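Local coordinates for protein methylxanthine N1-demethylase NdmA (Pseudomonas putida, PDB 6ICN) that removes the N1-methyl group of caffeine, giving theobromine and formaldehyde, as a Rieske non-heme iron oxygenase that spends NADH and dioxygen, at residues W35-C39 / V269-V273; R164-Q170 / L282-E287; A179-W183 / C245-I251; R215-F220 / K337-E341. All blocks are in the same frame, centred on the assembly; numbering follows the deposited sequence.

Interaction 1 of 4, residues W35-C39 / V269-V273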
loop_
_atom_site.group_PDB
_atom_site.type_symbol
_atom_site.label_atom_id
_atom_site.label_comp_id
_atom_site.label_asym_id
_atom_site.label_seq_id
_atom_site.Cartn_x
_atom_site.Cartn_y
_atom_site.Cartn_z
ATOM N N TRP A 35 10.529 39.042 -4.780
ATOM C CA TRP A 35 10.562 37.941 -5.743
ATOM C C TRP A 35 10.820 36.627 -5.021
ATOM O O TRP A 35 11.773 36.516 -4.243
ATOM C CB TRP A 35 11.661 38.172 -6.781
ATOM C CG TRP A 35 11.424 39.368 -7.678
ATOM C CD1 TRP A 35 11.751 40.680 -7.415
ATOM C CD2 TRP A 35 10.815 39.361 -8.978
ATOM N NE1 TRP A 35 11.372 41.481 -8.474
ATOM C CE2 TRP A 35 10.802 40.696 -9.444
ATOM C CE3 TRP A 35 10.282 38.356 -9.793
ATOM C CZ2 TRP A 35 10.286 41.045 -10.692
ATOM C CZ3 TRP A 35 9.762 38.709 -11.030
ATOM C CH2 TRP A 35 9.786 40.040 -11.473
ATOM N N HIS A 36 10.009 35.614 -5.324
ATOM C CA HIS A 36 10.219 34.284 -4.779
ATOM C C HIS A 36 10.265 33.268 -5.912
ATOM O O HIS A 36 9.473 33.362 -6.850
ATOM C CB HIS A 36 9.094 33.891 -3.812
ATOM C CG HIS A 36 8.919 34.842 -2.662
ATOM N ND1 HIS A 36 9.768 34.857 -1.574
ATOM C CD2 HIS A 36 7.980 35.787 -2.426
ATOM C CE1 HIS A 36 9.370 35.794 -0.726
ATOM N NE2 HIS A 36 8.285 36.373 -1.217
ATOM N N PRO A 37 11.130 32.256 -5.814
ATOM C CA PRO A 37 11.135 31.187 -6.824
ATOM C C PRO A 37 9.947 30.275 -6.583
ATOM O O PRO A 37 9.583 29.994 -5.438
ATOM C CB PRO A 37 12.456 30.456 -6.552
ATOM C CG PRO A 37 12.620 30.597 -5.028
ATOM C CD PRO A 37 12.014 31.953 -4.668
ATOM N N VAL A 38 9.339 29.801 -7.665
ATOM C CA VAL A 38 8.191 28.915 -7.519
ATOM C C VAL A 38 8.410 27.558 -8.156
ATOM O O VAL A 38 7.743 26.591 -7.748
ATOM C CB VAL A 38 6.903 29.560 -8.067
ATOM C CG1 VAL A 38 6.563 30.807 -7.227
ATOM C CG2 VAL A 38 7.030 29.911 -9.574
ATOM N N CYS A 39 9.329 27.441 -9.099
ATOM C CA CYS A 39 9.608 26.171 -9.753
ATOM C C CYS A 39 10.901 26.325 -10.527
ATOM O O CYS A 39 11.370 27.444 -10.756
ATOM C CB CYS A 39 8.458 25.759 -10.681
ATOM S SG CYS A 39 8.188 26.849 -12.126
ATOM N N VAL A 269 17.531 28.880 -1.835
ATOM C CA VAL A 269 16.407 29.800 -1.658
ATOM C C VAL A 269 15.126 29.006 -1.387
ATOM O O VAL A 269 14.901 27.934 -1.963
ATOM C CB VAL A 269 16.273 30.745 -2.877
ATOM C CG1 VAL A 269 16.116 29.947 -4.204
ATOM C CG2 VAL A 269 15.138 31.759 -2.678
ATOM N N SER A 270 14.291 29.529 -0.491
ATOM C CA SER A 270 13.052 28.876 -0.079
ATOM C C SER A 270 11.857 29.602 -0.684
ATOM O O SER A 270 11.744 30.828 -0.557
ATOM C CB SER A 270 12.895 28.855 1.451
ATOM O OG SER A 270 13.981 28.226 2.108
ATOM N N CYS A 271 10.963 28.850 -1.315
ATOM C CA CYS A 271 9.638 29.362 -1.658
ATOM C C CYS A 271 8.709 29.219 -0.458
ATOM O O CYS A 271 8.455 28.087 -0.008
ATOM C CB CYS A 271 9.053 28.622 -2.847
ATOM S SG CYS A 271 7.370 29.146 -3.334
ATOM N N PRO A 272 8.201 30.311 0.094
ATOM C CA PRO A 272 7.191 30.212 1.152
ATOM C C PRO A 272 5.848 29.807 0.565
ATOM O O PRO A 272 5.056 30.641 0.114
ATOM C CB PRO A 272 7.158 31.631 1.732
ATOM C CG PRO A 272 7.468 32.496 0.541
ATOM C CD PRO A 272 8.503 31.718 -0.250
ATOM N N VAL A 273 5.584 28.508 0.555
ATOM C CA VAL A 273 4.400 28.012 -0.136
ATOM C C VAL A 273 3.153 28.393 0.637
ATOM O O VAL A 273 2.158 28.860 0.059
ATOM C CB VAL A 273 4.507 26.488 -0.342
ATOM C CG1 VAL A 273 3.163 25.910 -0.786
ATOM C CG2 VAL A 273 5.590 26.173 -1.365
HETATM O O HOH W 1 12.123 33.293 -1.596
#
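Strand 35-39 crosses strand 269-273 nearly at a right angle, 84° between their directions and 6.1 Å between the two axes, with Pro-37 and Cys-271 as the nearest backbone pair. The crossing joins the Rieske domain to the C-terminal domain of this oxygenase: 35-40 is an outermost strand of the six-stranded antiparallel Rieske sheet, and 263-274 runs inside the seven-stranded sheet that contributes Phe-241 and Leu-266 to the caffeine pocket. No direct hydrogen bond links the strands, so packing and one water hold them. CG of Pro-37 reaches CG2 of Val-269 at 3.6 Å, the proline ring and the valine running antiparallel alongside each other. CG of Pro-272 lies over one face of the His-36 imidazole, offset toward its rim, 4.0 Å from the ring centroid in a CH-pi contact. The ring is turned there with CG anti to its own carbonyl carbon (chi1 -58°). Water 1, in the imidazole plane, is 2.8 Å from ND1 of His-36 and donates to O of Ser-270, while NE2 bonds to O of Leu-31. A leucine in place of His-36 would probably leave water 1 with one anchor fewer and Leu-31 O without this partner. Buried without a hydrogen-bond partner, O of Pro-37 faces Cys-271, 3.0 Å from its CB and 3.2 Å from its SG.

Interaction 2 of 4, residues R164-Q170 / L282-E287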
loop_
_atom_site.group_PDB
_atom_site.type_symbol
_atom_site.label_atom_id
_atom_site.label_comp_id
_atom_site.label_asym_id
_atom_site.label_seq_id
_atom_site.Cartn_x
_atom_site.Cartn_y
_atom_site.Cartn_z
ATOM N N ARG A 164 34.234 29.692 -15.551
ATOM C CA ARG A 164 35.105 28.773 -14.829
ATOM C C ARG A 164 34.333 27.729 -14.029
ATOM O O ARG A 164 34.955 26.797 -13.507
ATOM C CB ARG A 164 36.019 29.534 -13.867
ATOM C CG ARG A 164 36.906 30.570 -14.526
ATOM C CD ARG A 164 37.640 31.398 -13.489
ATOM N NE ARG A 164 36.726 32.044 -12.548
ATOM C CZ ARG A 164 36.857 31.995 -11.226
ATOM N NH1 ARG A 164 37.877 31.337 -10.684
ATOM N NH2 ARG A 164 35.980 32.621 -10.444
ATOM N N LEU A 165 33.014 27.872 -13.898
ATOM C CA LEU A 165 32.233 27.074 -12.955
ATOM C C LEU A 165 31.160 26.275 -13.684
ATOM O O LEU A 165 30.435 26.821 -14.522
ATOM C CB LEU A 165 31.578 27.966 -11.906
ATOM C CG LEU A 165 32.435 29.015 -11.193
ATOM C CD1 LEU A 165 31.595 29.797 -10.188
ATOM C CD2 LEU A 165 33.638 28.358 -10.516
ATOM N N ARG A 166 31.054 24.991 -13.344
ATOM C CA ARG A 166 29.969 24.134 -13.809
ATOM C C ARG A 166 28.818 24.242 -12.810
ATOM O O ARG A 166 29.033 24.067 -11.608
ATOM C CB ARG A 166 30.452 22.686 -13.927
ATOM C CG ARG A 166 29.355 21.648 -14.181
ATOM C CD ARG A 166 29.929 20.240 -14.372
ATOM N NE ARG A 166 28.885 19.249 -14.610
ATOM C CZ ARG A 166 28.330 19.020 -15.797
ATOM N NH1 ARG A 166 28.733 19.715 -16.858
ATOM N NH2 ARG A 166 27.382 18.095 -15.930
ATOM N N ILE A 167 27.614 24.528 -13.309
ATOM C CA ILE A 167 26.433 24.772 -12.474
ATOM C C ILE A 167 25.498 23.569 -12.549
ATOM O O ILE A 167 25.200 23.078 -13.642
ATOM C CB ILE A 167 25.699 26.046 -12.920
ATOM C CG1 ILE A 167 26.608 27.270 -12.755
ATOM C CG2 ILE A 167 24.395 26.214 -12.148
ATOM C CD1 ILE A 167 25.983 28.561 -13.257
ATOM N N VAL A 168 25.006 23.118 -11.388
ATOM C CA VAL A 168 24.013 22.050 -11.293
ATOM C C VAL A 168 22.804 22.578 -10.525
ATOM O O VAL A 168 22.950 23.092 -9.407
ATOM C CB VAL A 168 24.589 20.803 -10.592
ATOM C CG1 VAL A 168 23.476 19.776 -10.310
ATOM C CG2 VAL A 168 25.736 20.192 -11.406
ATOM N N ILE A 169 21.622 22.459 -11.123
ATOM C CA ILE A 169 20.358 22.829 -10.486
ATOM C C ILE A 169 19.736 21.559 -9.921
ATOM O O ILE A 169 19.343 20.660 -10.679
ATOM C CB ILE A 169 19.399 23.496 -11.484
ATOM C CG1 ILE A 169 20.047 24.736 -12.120
ATOM C CG2 ILE A 169 18.058 23.851 -10.798
ATOM C CD1 ILE A 169 19.284 25.271 -13.361
ATOM N N GLN A 170 19.595 21.488 -8.607
ATOM C CA GLN A 170 18.997 20.275 -8.054
ATOM C C GLN A 170 17.473 20.303 -8.160
ATOM O O GLN A 170 16.848 21.345 -8.364
ATOM C CB GLN A 170 19.420 20.077 -6.600
ATOM C CG GLN A 170 20.893 19.802 -6.470
ATOM C CD GLN A 170 21.274 19.014 -5.225
ATOM O OE1 GLN A 170 22.446 18.827 -4.956
ATOM N NE2 GLN A 170 20.281 18.539 -4.472
ATOM N N LEU A 282 18.166 24.342 -4.385
ATOM C CA LEU A 282 19.617 24.434 -4.289
ATOM C C LEU A 282 20.210 24.394 -5.688
ATOM O O LEU A 282 19.913 23.482 -6.477
ATOM C CB LEU A 282 20.224 23.295 -3.451
ATOM C CG LEU A 282 21.768 23.344 -3.397
ATOM C CD1 LEU A 282 22.227 24.546 -2.565
ATOM C CD2 LEU A 282 22.370 22.043 -2.853
ATOM N N ILE A 283 21.018 25.397 -6.002
ATOM C CA ILE A 283 21.864 25.399 -7.186
ATOM C C ILE A 283 23.299 25.434 -6.690
ATOM O O ILE A 283 23.618 26.218 -5.787
ATOM C CB ILE A 283 21.580 26.617 -8.083
ATOM C CG1 ILE A 283 20.092 26.732 -8.391
ATOM C CG2 ILE A 283 22.378 26.527 -9.386
ATOM C CD1 ILE A 283 19.735 27.944 -9.225
ATOM N N PHE A 284 24.169 24.599 -7.255
ATOM C CA PHE A 284 25.554 24.647 -6.810
ATOM C C PHE A 284 26.485 24.681 -8.009
ATOM O O PHE A 284 26.197 24.106 -9.066
ATOM C CB PHE A 284 25.928 23.489 -5.839
ATOM C CG PHE A 284 25.910 22.124 -6.459
ATOM C CD1 PHE A 284 24.743 21.382 -6.497
ATOM C CD2 PHE A 284 27.070 21.576 -6.983
ATOM C CE1 PHE A 284 24.735 20.115 -7.054
ATOM C CE2 PHE A 284 27.066 20.313 -7.566
ATOM C CZ PHE A 284 25.896 19.583 -7.602
ATOM N N ALA A 285 27.597 25.394 -7.831
ATOM C CA ALA A 285 28.564 25.616 -8.899
ATOM C C ALA A 285 29.948 25.256 -8.400
ATOM O O ALA A 285 30.269 25.483 -7.227
ATOM C CB ALA A 285 28.563 27.070 -9.380
ATOM N N ARG A 286 30.771 24.683 -9.280
ATOM C CA ARG A 286 32.092 24.286 -8.821
ATOM C C ARG A 286 33.128 24.526 -9.903
ATOM O O ARG A 286 32.862 24.344 -11.096
ATOM C CB ARG A 286 32.134 22.818 -8.366
ATOM C CG ARG A 286 31.843 21.779 -9.450
ATOM C CD ARG A 286 31.542 20.456 -8.754
ATOM N NE ARG A 286 31.639 19.287 -9.623
ATOM C CZ ARG A 286 30.666 18.858 -10.415
ATOM N NH1 ARG A 286 29.512 19.518 -10.486
ATOM N NH2 ARG A 286 30.842 17.750 -11.136
ATOM N N GLU A 287 34.313 24.937 -9.451
ATOM C CA GLU A 287 35.443 25.189 -10.335
ATOM C C GLU A 287 36.091 23.887 -10.790
ATOM O O GLU A 287 36.396 23.715 -11.978
ATOM C CB GLU A 287 36.451 26.077 -9.604
ATOM C CG GLU A 287 37.636 26.498 -10.431
ATOM C CD GLU A 287 38.579 27.384 -9.633
ATOM O OE1 GLU A 287 38.477 27.402 -8.381
ATOM O OE2 GLU A 287 39.417 28.063 -10.261
HETATM O O HOH W 2 34.649 23.931 -14.399
HETATM O O HOH W 3 28.435 22.156 -9.904
HETATM O O HOH W 4 16.583 22.374 -5.830
#
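Val-168 and Phe-284 form a hydrogen-bonded antiparallel pair, their side chains lying alongside each other and pointing the same way. N of Val-168 gives a nearly straight bond of 2.8 Å to O of Phe-284, and N of Phe-284 returns one to O of Val-168. The valine touches the ring with every side-chain carbon: CB stands over one face, 3.5 Å from CZ of Phe-284, CG1 rests near CE1 and CZ, and CG2 lies between CZ and the guanidinium edge of Arg-286, 3.9 Å from NH1. Phe-284 CG sits between its backbone N and carbonyl carbon (chi1 67°), which brings the ring under the valine. An alanine replacing Phe-284 would probably open a gap beneath Val-168, leaving its CB and CG1 without the ring they rest on. Between Arg-166 and Arg-286, whose guanidinium planes are almost perpendicular, the like charges are probably eased by Asp-293, which bridges to both, and by Asp-291 on Arg-286. On the face carrying Ile-167, Ile-169, Ile-283 and Ala-285, CG2 of Ile-167 presses on CG2 of Ile-283 at a tight 3.4 Å. This is the regular antiparallel pairing of outermost strand 166-175 with 277-286 in the seven-stranded sheet of the C-terminal domain.

Interaction 3 of 4, residues A179-W183 / C245-I251; sequences AERRW and CSMPFAI
Helix 179-186 of the C-terminal domain packs on the turn joining sheet strands 239-246 and 250-257, its Ala-179 and Trp-183 facing Phe-249 and Ile-251. CB of Ala-179 stands almost exactly over the centre of the Phe-249 ring, 3.4 Å from the centroid, in a CH-pi contact. Pro-248, which follows a cis peptide bond, covers the opposite face with its CG. At the ring edge, in its plane, OE2 of Glu-180 lies 3.6 Å from CZ of Phe-249; the carboxylate also forms a salt bridge with Arg-28. Trp-183, its CG anti to the backbone N (chi1 -170°), sends the indole across to the turn. One face takes CD1 of Ile-251, 3.8 Å from the centroid of the five-membered ring, while SG of Cys-245 approaches CZ2 of Trp-183 obliquely at 3.9 Å. Buried NE1 of Trp-183 is satisfied by water 6 at 2.8 Å, which donates to O of Ala-250 and weakly to O of Ser-246, so a solvent molecule ties the indole to both ends of the turn. Tyr-335 of helix 330-348 also stacks on the indole. The arrangement is helix-on-hairpin packing, with one aromatic ring reaching over from each side, Trp-183 from the helix and Phe-249 from the turn.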
loop_
_atom_site.group_PDB
_atom_site.type_symbol
_atom_site.label_atom_id
_atom_site.label_comp_id
_atom_site.label_asym_id
_atom_site.label_seq_id
_atom_site.Cartn_x
_atom_site.Cartn_y
_atom_site.Cartn_z
ATOM N N ALA A 179 10.047 29.376 5.738
ATOM C CA ALA A 179 11.223 29.895 5.050
ATOM C C ALA A 179 12.177 30.586 6.020
ATOM O O ALA A 179 13.391 30.482 5.867
ATOM C CB ALA A 179 10.798 30.846 3.933
ATOM N N GLU A 180 11.644 31.272 7.033
ATOM C CA GLU A 180 12.498 31.871 8.059
ATOM C C GLU A 180 13.303 30.810 8.816
ATOM O O GLU A 180 14.513 30.967 9.025
ATOM C CB GLU A 180 11.642 32.698 9.030
ATOM C CG GLU A 180 10.948 33.915 8.397
ATOM C CD GLU A 180 9.575 33.606 7.748
ATOM O OE1 GLU A 180 9.138 32.415 7.680
ATOM O OE2 GLU A 180 8.905 34.574 7.301
ATOM N N ARG A 181 12.653 29.712 9.239
ATOM C CA ARG A 181 13.406 28.687 9.956
ATOM C C ARG A 181 14.416 28.003 9.041
ATOM O O ARG A 181 15.506 27.625 9.485
ATOM C CB ARG A 181 12.437 27.672 10.586
ATOM C CG ARG A 181 11.561 28.305 11.681
ATOM C CD ARG A 181 11.677 27.490 12.911
ATOM N NE ARG A 181 10.688 27.742 13.954
ATOM C CZ ARG A 181 11.010 28.152 15.183
ATOM N NH1 ARG A 181 12.276 28.420 15.476
ATOM N NH2 ARG A 181 10.069 28.286 16.106
ATOM N N ARG A 182 14.084 27.862 7.749
ATOM C CA ARG A 182 15.027 27.265 6.812
ATOM C C ARG A 182 16.247 28.156 6.625
ATOM O O ARG A 182 17.385 27.669 6.623
ATOM C CB ARG A 182 14.327 26.995 5.472
ATOM C CG ARG A 182 14.969 25.862 4.674
ATOM C CD ARG A 182 16.144 26.350 3.833
ATOM N NE ARG A 182 16.977 25.211 3.432
ATOM C CZ ARG A 182 17.901 24.642 4.202
ATOM N NH1 ARG A 182 18.136 25.124 5.432
ATOM N NH2 ARG A 182 18.598 23.593 3.754
ATOM N N TRP A 183 16.026 29.467 6.479
ATOM C CA TRP A 183 17.133 30.404 6.335
ATOM C C TRP A 183 18.065 30.320 7.541
ATOM O O TRP A 183 19.290 30.193 7.399
ATOM C CB TRP A 183 16.586 31.827 6.168
ATOM C CG TRP A 183 17.626 32.869 5.760
ATOM C CD1 TRP A 183 17.828 33.360 4.501
ATOM C CD2 TRP A 183 18.574 33.550 6.615
ATOM N NE1 TRP A 183 18.849 34.300 4.512
ATOM C CE2 TRP A 183 19.313 34.437 5.796
ATOM C CE3 TRP A 183 18.849 33.511 7.983
ATOM C CZ2 TRP A 183 20.338 35.251 6.297
ATOM C CZ3 TRP A 183 19.871 34.331 8.491
ATOM C CH2 TRP A 183 20.598 35.193 7.644
ATOM N N CYS A 245 23.466 37.341 1.245
ATOM C CA CYS A 245 22.112 36.851 1.501
ATOM C C CYS A 245 21.116 37.905 1.045
ATOM O O CYS A 245 20.885 38.890 1.750
ATOM C CB CYS A 245 21.924 36.522 2.978
ATOM S SG CYS A 245 23.133 35.339 3.639
ATOM N N SER A 246 20.528 37.697 -0.133
ATOM C CA SER A 246 19.488 38.596 -0.636
ATOM C C SER A 246 18.225 38.438 0.205
ATOM O O SER A 246 17.595 37.376 0.201
ATOM C CB SER A 246 19.199 38.306 -2.107
ATOM O OG SER A 246 20.340 38.561 -2.909
ATOM N N MET A 247 17.847 39.485 0.933
ATOM C CA MET A 247 16.701 39.372 1.846
ATOM C C MET A 247 15.426 39.192 1.060
ATOM O O MET A 247 15.254 39.831 0.018
ATOM C CB MET A 247 16.596 40.600 2.764
ATOM C CG MET A 247 17.787 40.713 3.709
ATOM S SD MET A 247 17.734 39.414 4.988
ATOM C CE MET A 247 16.391 40.008 5.970
ATOM N N PRO A 248 14.503 38.359 1.561
ATOM C CA PRO A 248 14.525 37.668 2.860
ATOM C C PRO A 248 15.015 36.224 2.885
ATOM O O PRO A 248 15.355 35.761 3.967
ATOM C CB PRO A 248 13.060 37.680 3.277
ATOM C CG PRO A 248 12.305 37.640 1.975
ATOM C CD PRO A 248 13.157 38.351 0.955
ATOM N N PHE A 249 15.012 35.491 1.767
ATOM C CA PHE A 249 15.156 34.039 1.877
ATOM C C PHE A 249 16.250 33.421 1.021
ATOM O O PHE A 249 16.380 32.188 1.014
ATOM C CB PHE A 249 13.824 33.348 1.539
ATOM C CG PHE A 249 12.691 33.723 2.452
ATOM C CD1 PHE A 249 12.866 33.777 3.837
ATOM C CD2 PHE A 249 11.448 34.020 1.928
ATOM C CE1 PHE A 249 11.812 34.148 4.669
ATOM C CE2 PHE A 249 10.380 34.385 2.750
ATOM C CZ PHE A 249 10.573 34.451 4.138
ATOM N N ALA A 250 17.025 34.203 0.291
ATOM C CA ALA A 250 18.028 33.645 -0.611
ATOM C C ALA A 250 19.411 33.752 0.006
ATOM O O ALA A 250 19.768 34.797 0.555
ATOM C CB ALA A 250 18.003 34.356 -1.960
ATOM N N ILE A 251 20.193 32.677 -0.090
ATOM C CA ILE A 251 21.557 32.646 0.430
ATOM C C ILE A 251 22.522 32.238 -0.674
ATOM O O ILE A 251 22.389 31.155 -1.258
ATOM C CB ILE A 251 21.695 31.699 1.630
ATOM C CG1 ILE A 251 20.776 32.153 2.772
ATOM C CG2 ILE A 251 23.151 31.596 2.089
ATOM C CD1 ILE A 251 20.484 31.033 3.736
HETATM O O HOH W 5 15.197 30.078 3.302
HETATM O O HOH W 6 18.699 36.214 2.452
#

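Interaction 4 of 4, residues R215-F220 / K337-E341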
loop_
_atom_site.group_PDB
_atom_site.type_symbol
_atom_site.label_atom_id
_atom_site.label_comp_id
_atom_site.label_asym_id
_atom_site.label_seq_id
_atom_site.Cartn_x
_atom_site.Cartn_y
_atom_site.Cartn_z
ATOM N N ARG A 215 24.822 45.154 6.043
ATOM C CA ARG A 215 23.691 45.287 5.134
ATOM C C ARG A 215 24.114 46.166 3.967
ATOM O O ARG A 215 24.629 47.272 4.171
ATOM C CB ARG A 215 22.468 45.901 5.806
ATOM C CG ARG A 215 22.029 45.298 7.132
ATOM C CD ARG A 215 20.794 46.022 7.542
ATOM N NE ARG A 215 20.239 45.599 8.827
ATOM C CZ ARG A 215 19.150 46.132 9.357
ATOM N NH1 ARG A 215 18.699 45.715 10.536
ATOM N NH2 ARG A 215 18.517 47.111 8.716
ATOM N N PHE A 216 23.899 45.679 2.752
ATOM C CA PHE A 216 24.249 46.460 1.572
ATOM C C PHE A 216 23.356 46.014 0.425
ATOM O O PHE A 216 23.293 44.816 0.121
ATOM C CB PHE A 216 25.730 46.285 1.220
ATOM C CG PHE A 216 26.195 47.188 0.112
ATOM C CD1 PHE A 216 26.440 48.527 0.354
ATOM C CD2 PHE A 216 26.376 46.695 -1.169
ATOM C CE1 PHE A 216 26.865 49.364 -0.661
ATOM C CE2 PHE A 216 26.804 47.531 -2.189
ATOM C CZ PHE A 216 27.041 48.862 -1.933
ATOM N N ASN A 217 22.650 46.968 -0.181
ATOM C CA ASN A 217 21.815 46.704 -1.356
ATOM C C ASN A 217 20.785 45.608 -1.087
ATOM O O ASN A 217 20.497 44.778 -1.953
ATOM C CB ASN A 217 22.668 46.341 -2.572
ATOM C CG ASN A 217 23.422 47.529 -3.140
ATOM O OD1 ASN A 217 23.123 48.689 -2.824
ATOM N ND2 ASN A 217 24.396 47.248 -3.995
ATOM N N GLY A 218 20.220 45.604 0.119
ATOM C CA GLY A 218 19.216 44.609 0.458
ATOM C C GLY A 218 19.762 43.219 0.705
ATOM O O GLY A 218 18.994 42.244 0.665
ATOM N N GLN A 219 21.062 43.100 0.963
ATOM C CA GLN A 219 21.725 41.833 1.227
ATOM C C GLN A 219 22.415 41.880 2.581
ATOM O O GLN A 219 22.951 42.919 2.979
ATOM C CB GLN A 219 22.767 41.511 0.153
ATOM C CG GLN A 219 22.252 41.686 -1.274
ATOM C CD GLN A 219 23.380 41.754 -2.283
ATOM O OE1 GLN A 219 24.533 41.990 -1.926
ATOM N NE2 GLN A 219 23.052 41.548 -3.551
ATOM N N PHE A 220 22.411 40.750 3.288
ATOM C CA PHE A 220 23.320 40.556 4.405
ATOM C C PHE A 220 24.619 39.970 3.871
ATOM O O PHE A 220 24.600 38.970 3.141
ATOM C CB PHE A 220 22.705 39.623 5.454
ATOM C CG PHE A 220 22.336 40.304 6.749
ATOM C CD1 PHE A 220 23.103 41.349 7.246
ATOM C CD2 PHE A 220 21.239 39.874 7.489
ATOM C CE1 PHE A 220 22.771 41.970 8.451
ATOM C CE2 PHE A 220 20.897 40.500 8.698
ATOM C CZ PHE A 220 21.665 41.545 9.169
ATOM N N LYS A 337 15.947 40.671 13.468
ATOM C CA LYS A 337 15.845 42.116 13.644
ATOM C C LYS A 337 15.532 42.816 12.326
ATOM O O LYS A 337 14.639 43.675 12.262
ATOM C CB LYS A 337 17.151 42.651 14.233
ATOM C CG LYS A 337 17.165 44.173 14.431
ATOM C CD LYS A 337 18.457 44.589 15.103
ATOM C CE LYS A 337 18.573 46.106 15.149
ATOM N NZ LYS A 337 19.814 46.503 15.866
ATOM N N TRP A 338 16.252 42.450 11.257
ATOM C CA TRP A 338 15.993 43.079 9.963
ATOM C C TRP A 338 14.603 42.727 9.445
ATOM O O TRP A 338 13.882 43.597 8.946
ATOM C CB TRP A 338 17.067 42.685 8.950
ATOM C CG TRP A 338 17.147 43.617 7.750
ATOM C CD1 TRP A 338 16.338 44.677 7.461
ATOM C CD2 TRP A 338 18.109 43.547 6.699
ATOM N NE1 TRP A 338 16.749 45.289 6.287
ATOM C CE2 TRP A 338 17.840 44.614 5.805
ATOM C CE3 TRP A 338 19.190 42.702 6.438
ATOM C CZ2 TRP A 338 18.596 44.825 4.655
ATOM C CZ3 TRP A 338 19.949 42.911 5.309
ATOM C CH2 TRP A 338 19.646 43.974 4.420
ATOM N N LEU A 339 14.192 41.455 9.555
ATOM C CA LEU A 339 12.842 41.102 9.119
ATOM C C LEU A 339 11.784 41.921 9.857
ATOM O O LEU A 339 10.803 42.373 9.254
ATOM C CB LEU A 339 12.576 39.610 9.327
ATOM C CG LEU A 339 13.302 38.631 8.417
ATOM C CD1 LEU A 339 12.796 37.207 8.713
ATOM C CD2 LEU A 339 13.099 38.967 6.957
ATOM N N ARG A 340 11.957 42.106 11.171
ATOM C CA ARG A 340 11.035 42.931 11.954
ATOM C C ARG A 340 10.979 44.356 11.408
ATOM O O ARG A 340 9.889 44.933 11.274
ATOM C CB ARG A 340 11.444 42.941 13.446
ATOM C CG ARG A 340 10.402 43.602 14.394
ATOM C CD ARG A 340 10.843 43.673 15.875
ATOM N NE ARG A 340 11.826 42.634 16.216
ATOM C CZ ARG A 340 13.044 42.842 16.733
ATOM N NH1 ARG A 340 13.502 44.079 16.947
ATOM N NH2 ARG A 340 13.803 41.770 17.012
ATOM N N GLU A 341 12.142 44.920 11.072
ATOM C CA GLU A 341 12.190 46.279 10.533
ATOM C C GLU A 341 11.484 46.357 9.188
ATOM O O GLU A 341 10.818 47.355 8.884
ATOM C CB GLU A 341 13.635 46.739 10.381
ATOM C CG GLU A 341 14.377 46.967 11.693
ATOM C CD GLU A 341 15.835 47.290 11.465
ATOM O OE1 GLU A 341 16.193 47.654 10.319
ATOM O OE2 GLU A 341 16.636 47.188 12.415
#
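The hairpin 215-220, closed by a type I' turn from Phe-216 to Gln-219, lies against helix segment 337-341 with its nearest CA atoms, those of Arg-215 and Trp-338, 9.4 Å apart, so long side chains make most of the contact. This is the outermost end of the seven-stranded antiparallel sheet of the C-terminal domain, covered by helix 330-348. Arg-215 runs extended along one face of the Trp-338 indole: its CB and CG pass CH2 and CZ3, its CD stands over the centre of the six-membered ring, 3.6 Å from that centroid, and its guanidinium lies flat over the five-membered ring. There the planes are 6° apart and CZ is 3.7 Å from the centroid, a stacked cation-pi pair. Gly-218, at positive phi, brings its backbone carbonyl carbon 3.8 Å from CH2 of Trp-338. The indole also points its edge at the face of Phe-220, a T-shaped pair with planes at 78°, in which CE3 of Trp-338 meets CE2 of Phe-220 at 3.6 Å. NE1 of Trp-338 bonds to O of Ala-356, which together with the stack restrains the indole's rotation. Glu-341, one helical turn on, holds the guanidinium end-on in a salt bridge of two hydrogen bonds: NH2 of Arg-215 meets OE1 on the syn side at 2.9 Å, while NH1 reaches OE2 at 3.2 Å from above the carboxylate plane.

All four interactions reach the same seven-stranded sheet of the C-terminal domain. Interaction 2 builds one border of it and interaction 4 lies at the other, their centres 26 Å apart. Interactions 1 and 3 sit between, 10 Å apart and in touch: CE1 of His-36 packs 3.8 Å from CD2 of Phe-249, and Ser-270 meets Ala-179 and Arg-182. Interaction 3 also adjoins interaction 4, where CG of Met-247 lies 3.5 Å from CZ3 of Trp-338 and neighbouring strands pair. Caffeine is nearest to interaction 2, about 4 Å from the Leu-282 side chain, against about 7 Å from the Ile-251 side chain of interaction 3 and about 11 Å from the Ser-270 side chain of interaction 1.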